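Local coordinates for Ycf54 protein (Thermosynechococcus elongatus, PDB 3HZE), which probably assists the oxidative cyclase step of chlorophyll synthesis, as its Ycf54 relatives do in other cyanobacteria and in plants, at residues E16-E21 with L81-V86; R29-Q34 with I38-V43; P46-L49 with Q53-E56. All coordinates share one frame; numbering follows the deposited sequence.

Contact 1 (E16-E21 with L81-V86); sequences EEEPLE and LRLEYV
Arg82, near the end of helix 73-83, meets Glu18 of the loop 16-21 through their charges and a shared water. Glu18 OE1 lies 4.5 Å from Arg82 NH2; the oxygen stands off the plane of the guanidinium and is not aimed at by any N-H, so the two charges attract without forming a salt bridge. A water makes the link: it accepts from Arg82 NH2 at 3.0 Å and donates to Glu18 OE2 at 2.9 Å, joining the two charges where both side chains border the surface.

Leu83 comes next, and most of the packing rests on it. The aliphatic part of Glu18 runs alongside it in the opposite direction, with Glu18 CB 3.9 Å from Leu83 CG. The glutamate chain folds at its second torsion (chi2 -67°), which lets its methylenes lie on the leucine while its carboxylate turns to the arginine. Leu20 reaches Leu83 tip to tip, methyls against methyls: Leu20 CD2 stands 4.1 Å from Leu83 CD1, and Leu20 CD1 is 4.2 Å from Leu83 CD2.

Glu84 has positive phi and breaks the helix. Tyr85 then centres an inverse gamma turn, whose Val86 N to Glu84 O bond is weak, and the chain swings toward strand 87-92.

Inside the fold, Leu14 of helix 13-16 touches both Leu20 and Leu83, while Leu83 also rests on Ile7 of strand 3-10. The contact thus ties the loop between helices 13-16 and 21-34 to the C-terminal end of helix 73-83 above the sheet.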
ATOM      1  N   GLU A  16      13.910  -6.932   0.762  1.00 16.08           N
ATOM      2  CA  GLU A  16      14.790  -8.082   0.976  1.00 15.93           C
ATOM      3  C   GLU A  16      14.096  -9.435   0.977  1.00 14.29           C
ATOM      4  O   GLU A  16      14.762 -10.472   0.979  1.00 14.13           O
ATOM      5  CB  GLU A  16      15.575  -7.921   2.289  1.00 17.78           C
ATOM      6  CG  GLU A  16      16.265  -6.574   2.420  1.00 21.28           C
ATOM      7  CD  GLU A  16      17.260  -6.522   3.568  1.00 24.31           C
ATOM      8  OE1 GLU A  16      17.064  -7.236   4.573  1.00 21.07           O
ATOM      9  OE2 GLU A  16      18.238  -5.749   3.462  1.00 27.51           O
ATOM     10  N   GLU A  17      12.767  -9.436   0.983  1.00 13.04           N
ATOM     11  CA  GLU A  17      12.024 -10.690   0.990  1.00 14.55           C
ATOM     12  C   GLU A  17      10.931 -10.793  -0.067  1.00 13.06           C
ATOM     13  O   GLU A  17      10.832 -11.804  -0.759  1.00 14.05           O
ATOM     14  CB  GLU A  17      11.392 -10.941   2.364  1.00 12.34           C
ATOM     15  CG  GLU A  17      12.385 -11.296   3.462  1.00 16.75           C
ATOM     16  CD  GLU A  17      11.694 -11.685   4.758  1.00 19.80           C
ATOM     17  OE1 GLU A  17      11.942 -11.029   5.791  1.00 24.48           O
ATOM     18  OE2 GLU A  17      10.897 -12.644   4.742  1.00 19.43           O
ATOM     19  N   GLU A  18      10.117  -9.752  -0.192  1.00 13.30           N
ATOM     20  CA  GLU A  18       9.021  -9.771  -1.148  1.00 13.16           C
ATOM     21  C   GLU A  18       8.912  -8.514  -2.008  1.00 12.70           C
ATOM     22  O   GLU A  18       7.979  -7.724  -1.843  1.00 11.65           O
ATOM     23  CB  GLU A  18       7.694  -9.981  -0.408  1.00 15.55           C
ATOM     24  CG  GLU A  18       7.527 -11.354   0.212  1.00 17.22           C
ATOM     25  CD  GLU A  18       7.412 -12.447  -0.825  1.00 18.30           C
ATOM     26  OE1 GLU A  18       7.190 -12.128  -2.013  1.00 16.86           O
ATOM     27  OE2 GLU A  18       7.534 -13.630  -0.448  1.00 17.93           O
ATOM     28  N   PRO A  19       9.868  -8.303  -2.926  1.00 12.15           N
ATOM     29  CA  PRO A  19       9.824  -7.122  -3.795  1.00 12.58           C
ATOM     30  C   PRO A  19       8.569  -7.192  -4.669  1.00 12.61           C
ATOM     31  O   PRO A  19       8.258  -8.244  -5.225  1.00 13.75           O
ATOM     32  CB  PRO A  19      11.126  -7.233  -4.597  1.00 11.54           C
ATOM     33  CG  PRO A  19      11.373  -8.743  -4.645  1.00 11.71           C
ATOM     34  CD  PRO A  19      11.053  -9.134  -3.217  1.00 11.84           C
ATOM     35  N   LEU A  20       7.844  -6.081  -4.784  1.00 11.86           N
ATOM     36  CA  LEU A  20       6.603  -6.055  -5.566  1.00 11.30           C
ATOM     37  C   LEU A  20       6.711  -5.371  -6.929  1.00 10.31           C
ATOM     38  O   LEU A  20       5.722  -5.181  -7.632  1.00 10.03           O
ATOM     39  CB  LEU A  20       5.506  -5.379  -4.742  1.00 14.62           C
ATOM     40  CG  LEU A  20       5.096  -6.138  -3.478  1.00 14.84           C
ATOM     41  CD1 LEU A  20       4.070  -5.327  -2.690  1.00 14.74           C
ATOM     42  CD2 LEU A  20       4.513  -7.486  -3.875  1.00 15.80           C
ATOM     43  N   GLU A  21       7.930  -4.990  -7.267  1.00 13.22           N
ATOM     44  CA  GLU A  21       8.269  -4.320  -8.509  1.00 15.10           C
ATOM     45  C   GLU A  21       7.573  -4.913  -9.737  1.00 12.82           C
ATOM     46  O   GLU A  21       6.847  -4.218 -10.461  1.00 10.57           O
ATOM     47  CB  GLU A  21       9.771  -4.441  -8.688  1.00 18.47           C
ATOM     48  CG  GLU A  21      10.450  -3.309  -9.346  1.00 24.06           C
ATOM     49  CD  GLU A  21      11.931  -3.579  -9.476  1.00 24.48           C
ATOM     50  OE1 GLU A  21      12.582  -3.858  -8.441  1.00 26.80           O
ATOM     51  OE2 GLU A  21      12.430  -3.524 -10.614  1.00 25.82           O
ATOM     52  N   LEU A  81      -2.481 -12.701   1.045  1.00 14.67           N
ATOM     53  CA  LEU A  81      -2.340 -14.150   0.885  1.00 14.94           C
ATOM     54  C   LEU A  81      -0.928 -14.495   0.419  1.00 14.43           C
ATOM     55  O   LEU A  81      -0.301 -15.424   0.927  1.00 12.23           O
ATOM     56  CB  LEU A  81      -3.329 -14.687  -0.156  1.00 17.71           C
ATOM     57  CG  LEU A  81      -4.768 -15.025   0.227  1.00 22.88           C
ATOM     58  CD1 LEU A  81      -5.491 -15.572  -1.013  1.00 21.28           C
ATOM     59  CD2 LEU A  81      -4.779 -16.064   1.352  1.00 23.28           C
ATOM     60  N   ARG A  82      -0.435 -13.741  -0.558  1.00 12.63           N
ATOM     61  CA  ARG A  82       0.898 -13.967  -1.102  1.00 13.87           C
ATOM     62  C   ARG A  82       2.054 -13.615  -0.155  1.00 15.54           C
ATOM     63  O   ARG A  82       2.980 -14.411   0.007  1.00 13.39           O
ATOM     64  CB  ARG A  82       1.068 -13.180  -2.413  1.00 14.09           C
ATOM     65  CG  ARG A  82       0.242 -13.694  -3.600  1.00 14.08           C
ATOM     66  CD  ARG A  82       0.922 -14.886  -4.272  1.00 13.76           C
ATOM     67  NE  ARG A  82       2.340 -14.608  -4.471  1.00 16.00           N
ATOM     68  CZ  ARG A  82       3.322 -15.398  -4.056  1.00 17.60           C
ATOM     69  NH1 ARG A  82       3.039 -16.534  -3.430  1.00 18.25           N
ATOM     70  NH2 ARG A  82       4.589 -15.030  -4.226  1.00 16.59           N
ATOM     71  N   LEU A  83       2.002 -12.436   0.467  1.00 15.10           N
ATOM     72  CA  LEU A  83       3.084 -11.977   1.351  1.00 16.61           C
ATOM     73  C   LEU A  83       3.030 -12.455   2.801  1.00 16.87           C
ATOM     74  O   LEU A  83       4.072 -12.665   3.428  1.00 15.81           O
ATOM     75  CB  LEU A  83       3.158 -10.443   1.329  1.00 17.63           C
ATOM     76  CG  LEU A  83       3.865  -9.767   0.153  1.00 19.79           C
ATOM     77  CD1 LEU A  83       3.295 -10.260  -1.158  1.00 20.81           C
ATOM     78  CD2 LEU A  83       3.708  -8.253   0.266  1.00 21.94           C
ATOM     79  N   GLU A  84       1.816 -12.592   3.325  1.00 16.24           N
ATOM     80  CA  GLU A  84       1.568 -13.057   4.687  1.00 16.92           C
ATOM     81  C   GLU A  84       2.024 -12.145   5.828  1.00 16.56           C
ATOM     82  O   GLU A  84       1.214 -11.706   6.640  1.00 17.70           O
ATOM     83  CB  GLU A  84       2.170 -14.461   4.894  1.00 20.24           C
ATOM     84  CG  GLU A  84       1.939 -15.019   6.299  1.00 22.82           C
ATOM     85  CD  GLU A  84       2.364 -16.475   6.461  1.00 25.83           C
ATOM     86  OE1 GLU A  84       2.280 -16.981   7.598  1.00 27.55           O
ATOM     87  OE2 GLU A  84       2.774 -17.113   5.464  1.00 26.71           O
ATOM     88  N   TYR A  85       3.315 -11.857   5.897  1.00 17.05           N
ATOM     89  CA  TYR A  85       3.856 -11.028   6.979  1.00 16.93           C
ATOM     90  C   TYR A  85       3.699  -9.526   6.766  1.00 15.98           C
ATOM     91  O   TYR A  85       4.680  -8.780   6.738  1.00 14.44           O
ATOM     92  CB  TYR A  85       5.329 -11.371   7.183  1.00 21.02           C
ATOM     93  CG  TYR A  85       5.534 -12.790   7.637  1.00 24.06           C
ATOM     94  CD1 TYR A  85       5.302 -13.152   8.959  1.00 26.39           C
ATOM     95  CD2 TYR A  85       5.928 -13.779   6.743  1.00 26.54           C
ATOM     96  CE1 TYR A  85       5.459 -14.469   9.387  1.00 28.36           C
ATOM     97  CE2 TYR A  85       6.087 -15.106   7.158  1.00 27.19           C
ATOM     98  CZ  TYR A  85       5.850 -15.440   8.481  1.00 28.26           C
ATOM     99  OH  TYR A  85       5.998 -16.740   8.910  1.00 30.45           O
ATOM    100  N   VAL A  86       2.453  -9.096   6.629  1.00 14.28           N
ATOM    101  CA  VAL A  86       2.132  -7.688   6.424  1.00 15.19           C
ATOM    102  C   VAL A  86       0.848  -7.391   7.178  1.00 15.76           C
ATOM    103  O   VAL A  86       0.119  -8.309   7.558  1.00 16.63           O
ATOM    104  CB  VAL A  86       1.866  -7.374   4.932  1.00 14.89           C
ATOM    105  CG1 VAL A  86       3.121  -7.607   4.109  1.00 16.05           C
ATOM    106  CG2 VAL A  86       0.724  -8.247   4.427  1.00 16.39           C
TER
HETATM  107  O   HOH W   1       6.677 -15.767  -2.175  1.00 26.79           O

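Contact 2 (R29-Q34 with I38-V43); sequences RHYREQ and IDFWLV
Tyr31 and Phe40 form an edge-to-face (T-shaped) aromatic pair, with Phe40 giving the edge and Tyr31 the face. Phe40 CE1 stands over the centre of the tyrosine ring, 3.6 Å above its plane; the ring centroids are 5.0 Å apart and the planes meet at 75°.

The polar link is a single direct hydrogen bond. Tyr31 OH donates to Asp39 OD1 at 2.9 Å, on the syn side of the carboxylate and 21° out of its plane. Tyrosine and aspartate side chains cross at about a right angle. A water closes a small ring with them, donating to Asp39 OD2 at 2.6 Å and to Tyr31 OH at 3.3 Å, so both carboxylate oxygens have a partner here.

Apolar contact falls mainly to Ile38. Its CD1 reaches Tyr31 CB at 3.6 Å, and the same methyl comes within 4.1 Å of Arg32 NE as the bent arginine chain passes nearby. Ile38 CG2, anti to the backbone N (its partner branch CG1 has chi1 -59°), lies over one face of the Phe40 ring, toward the rim. The isoleucine therefore meets both aromatic residues.

With an alanine in place of Tyr31, the edge of Phe40 would probably face a gap and Asp39 OD1 would lose its hydroxyl donor.

Helix 21-34 is thereby fastened, near its C-terminal end, to the start of the edge strand 40-44 that follows it. Arg27 of that helix makes a cation-pi contact with Phe40. Just ahead of the strand, Asp39 bonds by its backbone to Thr71 and to Ser70 OG; within it, Trp41 pairs with Ile69 of strand 65-70.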
ATOM      1  N   ARG A  29       0.808  -3.225 -16.921  1.00 12.73           N
ATOM      2  CA  ARG A  29       0.770  -3.600 -18.334  1.00 14.93           C
ATOM      3  C   ARG A  29      -0.578  -4.235 -18.672  1.00 15.34           C
ATOM      4  O   ARG A  29      -1.138  -3.996 -19.747  1.00 13.81           O
ATOM      5  CB  ARG A  29       1.888  -4.591 -18.664  1.00 18.19           C
ATOM      6  CG  ARG A  29       3.303  -4.024 -18.566  1.00 23.35           C
ATOM      7  CD  ARG A  29       4.340  -5.133 -18.804  1.00 28.92           C
ATOM      8  NE  ARG A  29       5.674  -4.756 -18.337  1.00 36.63           N
ATOM      9  CZ  ARG A  29       6.510  -5.586 -17.718  1.00 37.05           C
ATOM     10  NH1 ARG A  29       6.152  -6.840 -17.487  1.00 37.54           N
ATOM     11  NH2 ARG A  29       7.703  -5.164 -17.327  1.00 40.77           N
ATOM     12  N   HIS A  30      -1.093  -5.049 -17.754  1.00 13.58           N
ATOM     13  CA  HIS A  30      -2.379  -5.702 -17.963  1.00 14.95           C
ATOM     14  C   HIS A  30      -3.513  -4.669 -18.030  1.00 14.19           C
ATOM     15  O   HIS A  30      -4.409  -4.777 -18.869  1.00 14.66           O
ATOM     16  CB  HIS A  30      -2.636  -6.715 -16.843  1.00 14.91           C
ATOM     17  CG  HIS A  30      -4.039  -7.234 -16.805  1.00 18.72           C
ATOM     18  ND1 HIS A  30      -4.602  -7.943 -17.844  1.00 20.24           N
ATOM     19  CD2 HIS A  30      -4.996  -7.147 -15.849  1.00 18.09           C
ATOM     20  CE1 HIS A  30      -5.843  -8.271 -17.533  1.00 19.91           C
ATOM     21  NE2 HIS A  30      -6.107  -7.801 -16.326  1.00 21.02           N
ATOM     22  N   TYR A  31      -3.478  -3.676 -17.148  1.00 13.26           N
ATOM     23  CA  TYR A  31      -4.506  -2.627 -17.135  1.00 13.66           C
ATOM     24  C   TYR A  31      -4.442  -1.801 -18.414  1.00 14.78           C
ATOM     25  O   TYR A  31      -5.472  -1.410 -18.964  1.00 17.80           O
ATOM     26  CB  TYR A  31      -4.325  -1.694 -15.929  1.00 11.33           C
ATOM     27  CG  TYR A  31      -5.050  -2.134 -14.673  1.00 11.90           C
ATOM     28  CD1 TYR A  31      -4.921  -3.433 -14.185  1.00 10.33           C
ATOM     29  CD2 TYR A  31      -5.845  -1.241 -13.958  1.00 11.58           C
ATOM     30  CE1 TYR A  31      -5.560  -3.832 -13.013  1.00 12.78           C
ATOM     31  CE2 TYR A  31      -6.494  -1.631 -12.774  1.00 14.24           C
ATOM     32  CZ  TYR A  31      -6.344  -2.928 -12.311  1.00 15.12           C
ATOM     33  OH  TYR A  31      -6.961  -3.319 -11.136  1.00 19.10           O
ATOM     34  N   ARG A  32      -3.230  -1.516 -18.871  1.00 15.72           N
ATOM     35  CA  ARG A  32      -3.055  -0.746 -20.090  1.00 19.68           C
ATOM     36  C   ARG A  32      -3.649  -1.494 -21.279  1.00 20.12           C
ATOM     37  O   ARG A  32      -4.353  -0.904 -22.096  1.00 18.74           O
ATOM     38  CB  ARG A  32      -1.571  -0.467 -20.335  1.00 21.50           C
ATOM     39  CG  ARG A  32      -1.068   0.843 -19.746  1.00 29.44           C
ATOM     40  CD  ARG A  32      -1.312   0.943 -18.246  1.00 34.96           C
ATOM     41  NE  ARG A  32      -0.835   2.212 -17.700  1.00 40.94           N
ATOM     42  CZ  ARG A  32       0.444   2.577 -17.657  1.00 43.40           C
ATOM     43  NH1 ARG A  32       1.384   1.768 -18.128  1.00 44.55           N
ATOM     44  NH2 ARG A  32       0.784   3.753 -17.140  1.00 43.78           N
ATOM     45  N   GLU A  33      -3.387  -2.795 -21.367  1.00 20.56           N
ATOM     46  CA  GLU A  33      -3.915  -3.577 -22.484  1.00 22.95           C
ATOM     47  C   GLU A  33      -5.436  -3.666 -22.434  1.00 21.78           C
ATOM     48  O   GLU A  33      -6.082  -3.832 -23.466  1.00 20.76           O
ATOM     49  CB  GLU A  33      -3.307  -4.988 -22.505  1.00 26.19           C
ATOM     50  CG  GLU A  33      -3.786  -5.924 -21.412  1.00 33.78           C
ATOM     51  CD  GLU A  33      -3.084  -7.278 -21.448  1.00 39.22           C
ATOM     52  OE1 GLU A  33      -1.833  -7.297 -21.478  1.00 40.16           O
ATOM     53  OE2 GLU A  33      -3.783  -8.316 -21.433  1.00 40.82           O
ATOM     54  N   GLN A  34      -6.009  -3.548 -21.239  1.00 19.18           N
ATOM     55  CA  GLN A  34      -7.460  -3.616 -21.097  1.00 21.42           C
ATOM     56  C   GLN A  34      -8.106  -2.231 -21.105  1.00 20.14           C
ATOM     57  O   GLN A  34      -9.331  -2.112 -21.062  1.00 18.14           O
ATOM     58  CB  GLN A  34      -7.836  -4.344 -19.804  1.00 23.20           C
ATOM     59  CG  GLN A  34      -7.304  -5.765 -19.734  1.00 29.40           C
ATOM     60  CD  GLN A  34      -7.755  -6.609 -20.912  1.00 35.52           C
ATOM     61  OE1 GLN A  34      -8.930  -6.967 -21.018  1.00 39.05           O
ATOM     62  NE2 GLN A  34      -6.824  -6.924 -21.811  1.00 36.33           N
ATOM     63  N   ILE A  38      -5.578   2.652 -13.722  1.00 14.49           N
ATOM     64  CA  ILE A  38      -4.798   2.113 -12.603  1.00 14.16           C
ATOM     65  C   ILE A  38      -5.475   2.480 -11.286  1.00 13.45           C
ATOM     66  O   ILE A  38      -5.754   3.653 -11.043  1.00 12.29           O
ATOM     67  CB  ILE A  38      -3.363   2.696 -12.571  1.00 13.19           C
ATOM     68  CG1 ILE A  38      -2.625   2.373 -13.875  1.00 16.67           C
ATOM     69  CG2 ILE A  38      -2.602   2.138 -11.378  1.00 12.83           C
ATOM     70  CD1 ILE A  38      -2.561   0.910 -14.182  1.00 15.63           C
ATOM     71  N   ASP A  39      -5.744   1.485 -10.442  1.00 13.31           N
ATOM     72  CA  ASP A  39      -6.370   1.745  -9.150  1.00 14.81           C
ATOM     73  C   ASP A  39      -5.601   1.120  -7.990  1.00 12.70           C
ATOM     74  O   ASP A  39      -6.180   0.774  -6.964  1.00 13.54           O
ATOM     75  CB  ASP A  39      -7.815   1.239  -9.139  1.00 15.90           C
ATOM     76  CG  ASP A  39      -7.912  -0.245  -9.428  1.00 16.40           C
ATOM     77  OD1 ASP A  39      -6.859  -0.888  -9.620  1.00 13.69           O
ATOM     78  OD2 ASP A  39      -9.041  -0.770  -9.462  1.00 19.28           O
ATOM     79  N   PHE A  40      -4.295   0.954  -8.174  1.00 11.75           N
ATOM     80  CA  PHE A  40      -3.429   0.399  -7.140  1.00 11.95           C
ATOM     81  C   PHE A  40      -2.170   1.252  -7.182  1.00 10.40           C
ATOM     82  O   PHE A  40      -1.713   1.631  -8.264  1.00  9.75           O
ATOM     83  CB  PHE A  40      -3.095  -1.068  -7.425  1.00 10.74           C
ATOM     84  CG  PHE A  40      -2.596  -1.321  -8.819  1.00 11.14           C
ATOM     85  CD1 PHE A  40      -3.487  -1.417  -9.889  1.00 11.26           C
ATOM     86  CD2 PHE A  40      -1.233  -1.453  -9.067  1.00 10.59           C
ATOM     87  CE1 PHE A  40      -3.016  -1.641 -11.186  1.00  9.46           C
ATOM     88  CE2 PHE A  40      -0.759  -1.675 -10.356  1.00  7.98           C
ATOM     89  CZ  PHE A  40      -1.648  -1.768 -11.413  1.00  7.99           C
ATOM     90  N   TRP A  41      -1.607   1.539  -6.010  1.00  8.95           N
ATOM     91  CA  TRP A  41      -0.444   2.417  -5.918  1.00  8.68           C
ATOM     92  C   TRP A  41       0.524   2.103  -4.779  1.00 10.71           C
ATOM     93  O   TRP A  41       0.110   1.670  -3.696  1.00 10.43           O
ATOM     94  CB  TRP A  41      -0.920   3.857  -5.713  1.00  8.70           C
ATOM     95  CG  TRP A  41      -1.999   4.295  -6.646  1.00 10.10           C
ATOM     96  CD1 TRP A  41      -1.834   4.809  -7.891  1.00  9.08           C
ATOM     97  CD2 TRP A  41      -3.418   4.265  -6.405  1.00 11.40           C
ATOM     98  NE1 TRP A  41      -3.055   5.107  -8.448  1.00 11.08           N
ATOM     99  CE2 TRP A  41      -4.044   4.785  -7.557  1.00 11.31           C
ATOM    100  CE3 TRP A  41      -4.214   3.852  -5.328  1.00 11.22           C
ATOM    101  CZ2 TRP A  41      -5.439   4.907  -7.666  1.00 13.28           C
ATOM    102  CZ3 TRP A  41      -5.601   3.971  -5.433  1.00 14.72           C
ATOM    103  CH2 TRP A  41      -6.198   4.495  -6.598  1.00 15.48           C
ATOM    104  N   LEU A  42       1.806   2.367  -5.035  1.00  7.64           N
ATOM    105  CA  LEU A  42       2.882   2.175  -4.063  1.00 10.66           C
ATOM    106  C   LEU A  42       2.981   3.494  -3.291  1.00  9.62           C
ATOM    107  O   LEU A  42       3.157   4.551  -3.892  1.00 10.90           O
ATOM    108  CB  LEU A  42       4.212   1.952  -4.786  1.00 12.11           C
ATOM    109  CG  LEU A  42       5.300   1.033  -4.224  1.00 17.90           C
ATOM    110  CD1 LEU A  42       6.639   1.602  -4.647  1.00 14.76           C
ATOM    111  CD2 LEU A  42       5.230   0.903  -2.717  1.00 17.89           C
ATOM    112  N   VAL A  43       2.897   3.431  -1.970  1.00  9.62           N
ATOM    113  CA  VAL A  43       2.983   4.640  -1.166  1.00 10.77           C
ATOM    114  C   VAL A  43       3.983   4.466  -0.029  1.00 11.26           C
ATOM    115  O   VAL A  43       3.641   3.947   1.032  1.00 11.57           O
ATOM    116  CB  VAL A  43       1.606   5.011  -0.561  1.00 11.46           C
ATOM    117  CG1 VAL A  43       1.695   6.370   0.135  1.00 10.23           C
ATOM    118  CG2 VAL A  43       0.537   5.036  -1.664  1.00  9.39           C
TER
HETATM  119  O   HOH W   2     -10.129  -2.963 -10.356  1.00 24.51           O

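Contact 3 (P46-L49 with Q53-E56); sequences PAFL and QFAE
Leu49 and Phe54 bring their CA atoms to 5.5 Å as the chain turns from a short 3-10 segment into helix 55-60, with Phe54 at the N-cap position. The main side-chain event is an edge-to-face pair in which Phe48 points its edge at the face of Phe54. Phe48 CD1 sits over the centre of the Phe54 ring, 3.7 Å above it, and the planes are turned 71° apart. With CG set between the backbone N and the carbonyl carbon (chi1 79°), the Phe48 ring comes up against the Phe54 face.

The backbone of Phe48 comes close too: its O lies 2.9 Å from Phe54 CD2, a tight approach to a ring C-H.

These two aromatics belong to the apolar layer by which the connection from strand 40-44 to helix 55-60 covers the antiparallel sheet. Phe48 meets the rings of Tyr6 and Phe91 and lies on Ala67 and Ile69, while Phe54 also touches Tyr6.

Leu49 adds a looser contact beside the rings. Its CB points away from 53-56, but the CD1 methyl comes back to within 4.3 Å of Phe54 CB, and the same side chain rests on Leu8 of strand 3-10.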
ATOM      1  N   PRO A  46       3.676   6.200   4.137  1.00 14.36           N
ATOM      2  CA  PRO A  46       2.303   6.702   4.011  1.00 13.99           C
ATOM      3  C   PRO A  46       1.895   7.690   5.099  1.00 14.53           C
ATOM      4  O   PRO A  46       2.080   7.435   6.286  1.00 13.99           O
ATOM      5  CB  PRO A  46       1.466   5.422   4.017  1.00 13.17           C
ATOM      6  CG  PRO A  46       2.263   4.502   4.862  1.00 14.08           C
ATOM      7  CD  PRO A  46       3.672   4.746   4.376  1.00 13.46           C
ATOM      8  N   ALA A  47       1.344   8.825   4.677  1.00 13.40           N
ATOM      9  CA  ALA A  47       0.918   9.858   5.613  1.00 15.30           C
ATOM     10  C   ALA A  47      -0.211   9.394   6.525  1.00 15.73           C
ATOM     11  O   ALA A  47      -0.251   9.764   7.697  1.00 16.24           O
ATOM     12  CB  ALA A  47       0.484  11.112   4.853  1.00 12.95           C
ATOM     13  N   PHE A  48      -1.122   8.578   6.000  1.00 16.03           N
ATOM     14  CA  PHE A  48      -2.247   8.118   6.810  1.00 17.09           C
ATOM     15  C   PHE A  48      -1.827   7.385   8.081  1.00 17.54           C
ATOM     16  O   PHE A  48      -2.495   7.476   9.110  1.00 16.97           O
ATOM     17  CB  PHE A  48      -3.203   7.250   5.965  1.00 17.06           C
ATOM     18  CG  PHE A  48      -2.741   5.823   5.749  1.00 16.71           C
ATOM     19  CD1 PHE A  48      -2.915   4.855   6.742  1.00 16.95           C
ATOM     20  CD2 PHE A  48      -2.161   5.439   4.538  1.00 15.15           C
ATOM     21  CE1 PHE A  48      -2.520   3.527   6.529  1.00 17.66           C
ATOM     22  CE2 PHE A  48      -1.759   4.113   4.314  1.00 14.38           C
ATOM     23  CZ  PHE A  48      -1.941   3.155   5.311  1.00 17.70           C
ATOM     24  N   LEU A  49      -0.711   6.671   8.013  1.00 17.96           N
ATOM     25  CA  LEU A  49      -0.225   5.907   9.151  1.00 18.29           C
ATOM     26  C   LEU A  49       0.070   6.757  10.391  1.00 20.05           C
ATOM     27  O   LEU A  49       0.205   6.226  11.496  1.00 19.37           O
ATOM     28  CB  LEU A  49       1.022   5.128   8.744  1.00 15.77           C
ATOM     29  CG  LEU A  49       1.660   4.188   9.770  1.00 15.51           C
ATOM     30  CD1 LEU A  49       0.650   3.136  10.224  1.00 13.91           C
ATOM     31  CD2 LEU A  49       2.886   3.532   9.130  1.00 13.00           C
ATOM     32  N   GLN A  53      -6.250   7.060  14.286  1.00 28.28           N
ATOM     33  CA  GLN A  53      -6.930   5.790  14.042  1.00 28.71           C
ATOM     34  C   GLN A  53      -6.020   4.644  13.591  1.00 27.07           C
ATOM     35  O   GLN A  53      -6.449   3.490  13.533  1.00 26.25           O
ATOM     36  CB  GLN A  53      -8.067   5.985  13.027  1.00 31.17           C
ATOM     37  CG  GLN A  53      -7.683   6.738  11.758  1.00 34.98           C
ATOM     38  CD  GLN A  53      -8.033   8.225  11.802  1.00 36.03           C
ATOM     39  OE1 GLN A  53      -7.571   8.966  12.673  1.00 34.20           O
ATOM     40  NE2 GLN A  53      -8.854   8.663  10.850  1.00 37.20           N
ATOM     41  N   PHE A  54      -4.764   4.952  13.292  1.00 26.22           N
ATOM     42  CA  PHE A  54      -3.829   3.926  12.839  1.00 25.04           C
ATOM     43  C   PHE A  54      -2.683   3.721  13.827  1.00 26.05           C
ATOM     44  O   PHE A  54      -1.681   3.090  13.499  1.00 26.15           O
ATOM     45  CB  PHE A  54      -3.280   4.317  11.466  1.00 23.84           C
ATOM     46  CG  PHE A  54      -4.351   4.526  10.428  1.00 21.28           C
ATOM     47  CD1 PHE A  54      -5.030   3.443   9.882  1.00 22.36           C
ATOM     48  CD2 PHE A  54      -4.709   5.806  10.027  1.00 22.49           C
ATOM     49  CE1 PHE A  54      -6.054   3.634   8.949  1.00 23.08           C
ATOM     50  CE2 PHE A  54      -5.731   6.011   9.093  1.00 20.84           C
ATOM     51  CZ  PHE A  54      -6.404   4.921   8.554  1.00 21.58           C
ATOM     52  N   ALA A  55      -2.849   4.245  15.037  1.00 26.45           N
ATOM     53  CA  ALA A  55      -1.830   4.148  16.080  1.00 25.24           C
ATOM     54  C   ALA A  55      -1.318   2.738  16.369  1.00 24.43           C
ATOM     55  O   ALA A  55      -0.125   2.538  16.608  1.00 23.37           O
ATOM     56  CB  ALA A  55      -2.356   4.778  17.371  1.00 25.77           C
ATOM     57  N   GLU A  56      -2.216   1.761  16.357  1.00 25.00           N
ATOM     58  CA  GLU A  56      -1.833   0.388  16.649  1.00 27.87           C
ATOM     59  C   GLU A  56      -0.944  -0.198  15.554  1.00 26.22           C
ATOM     60  O   GLU A  56       0.093  -0.802  15.837  1.00 24.83           O
ATOM     61  CB  GLU A  56      -3.091  -0.468  16.832  1.00 31.44           C
ATOM     62  CG  GLU A  56      -2.915  -1.650  17.773  1.00 38.94           C
ATOM     63  CD  GLU A  56      -1.914  -2.664  17.261  1.00 43.34           C
ATOM     64  OE1 GLU A  56      -2.148  -3.222  16.167  1.00 46.09           O
ATOM     65  OE2 GLU A  56      -0.899  -2.901  17.950  1.00 46.17           O
TER

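In the fold
Contact 3 is core, all its touching residues being buried; contacts 1 and 2 are partly buried and run from an apolar interior to a polar rim. Chemistry follows place: the side chains that meet in contact 3 are all apolar or aromatic, whereas contact 1 adds a water-bridged charge pair and contact 2 a direct hydrogen bond. Helix 21-34 relates the first two, starting at contact 1 and ending at contact 2, whose centres lie about 18 Å apart. Contacts 1 and 3 both use strand 3-10 but alternate residues of it, Ile7 against Tyr6 and Leu8, consistent with opposite sheet faces. Contacts 2 and 3 follow in series, both nested within the loop that contact 1 closes.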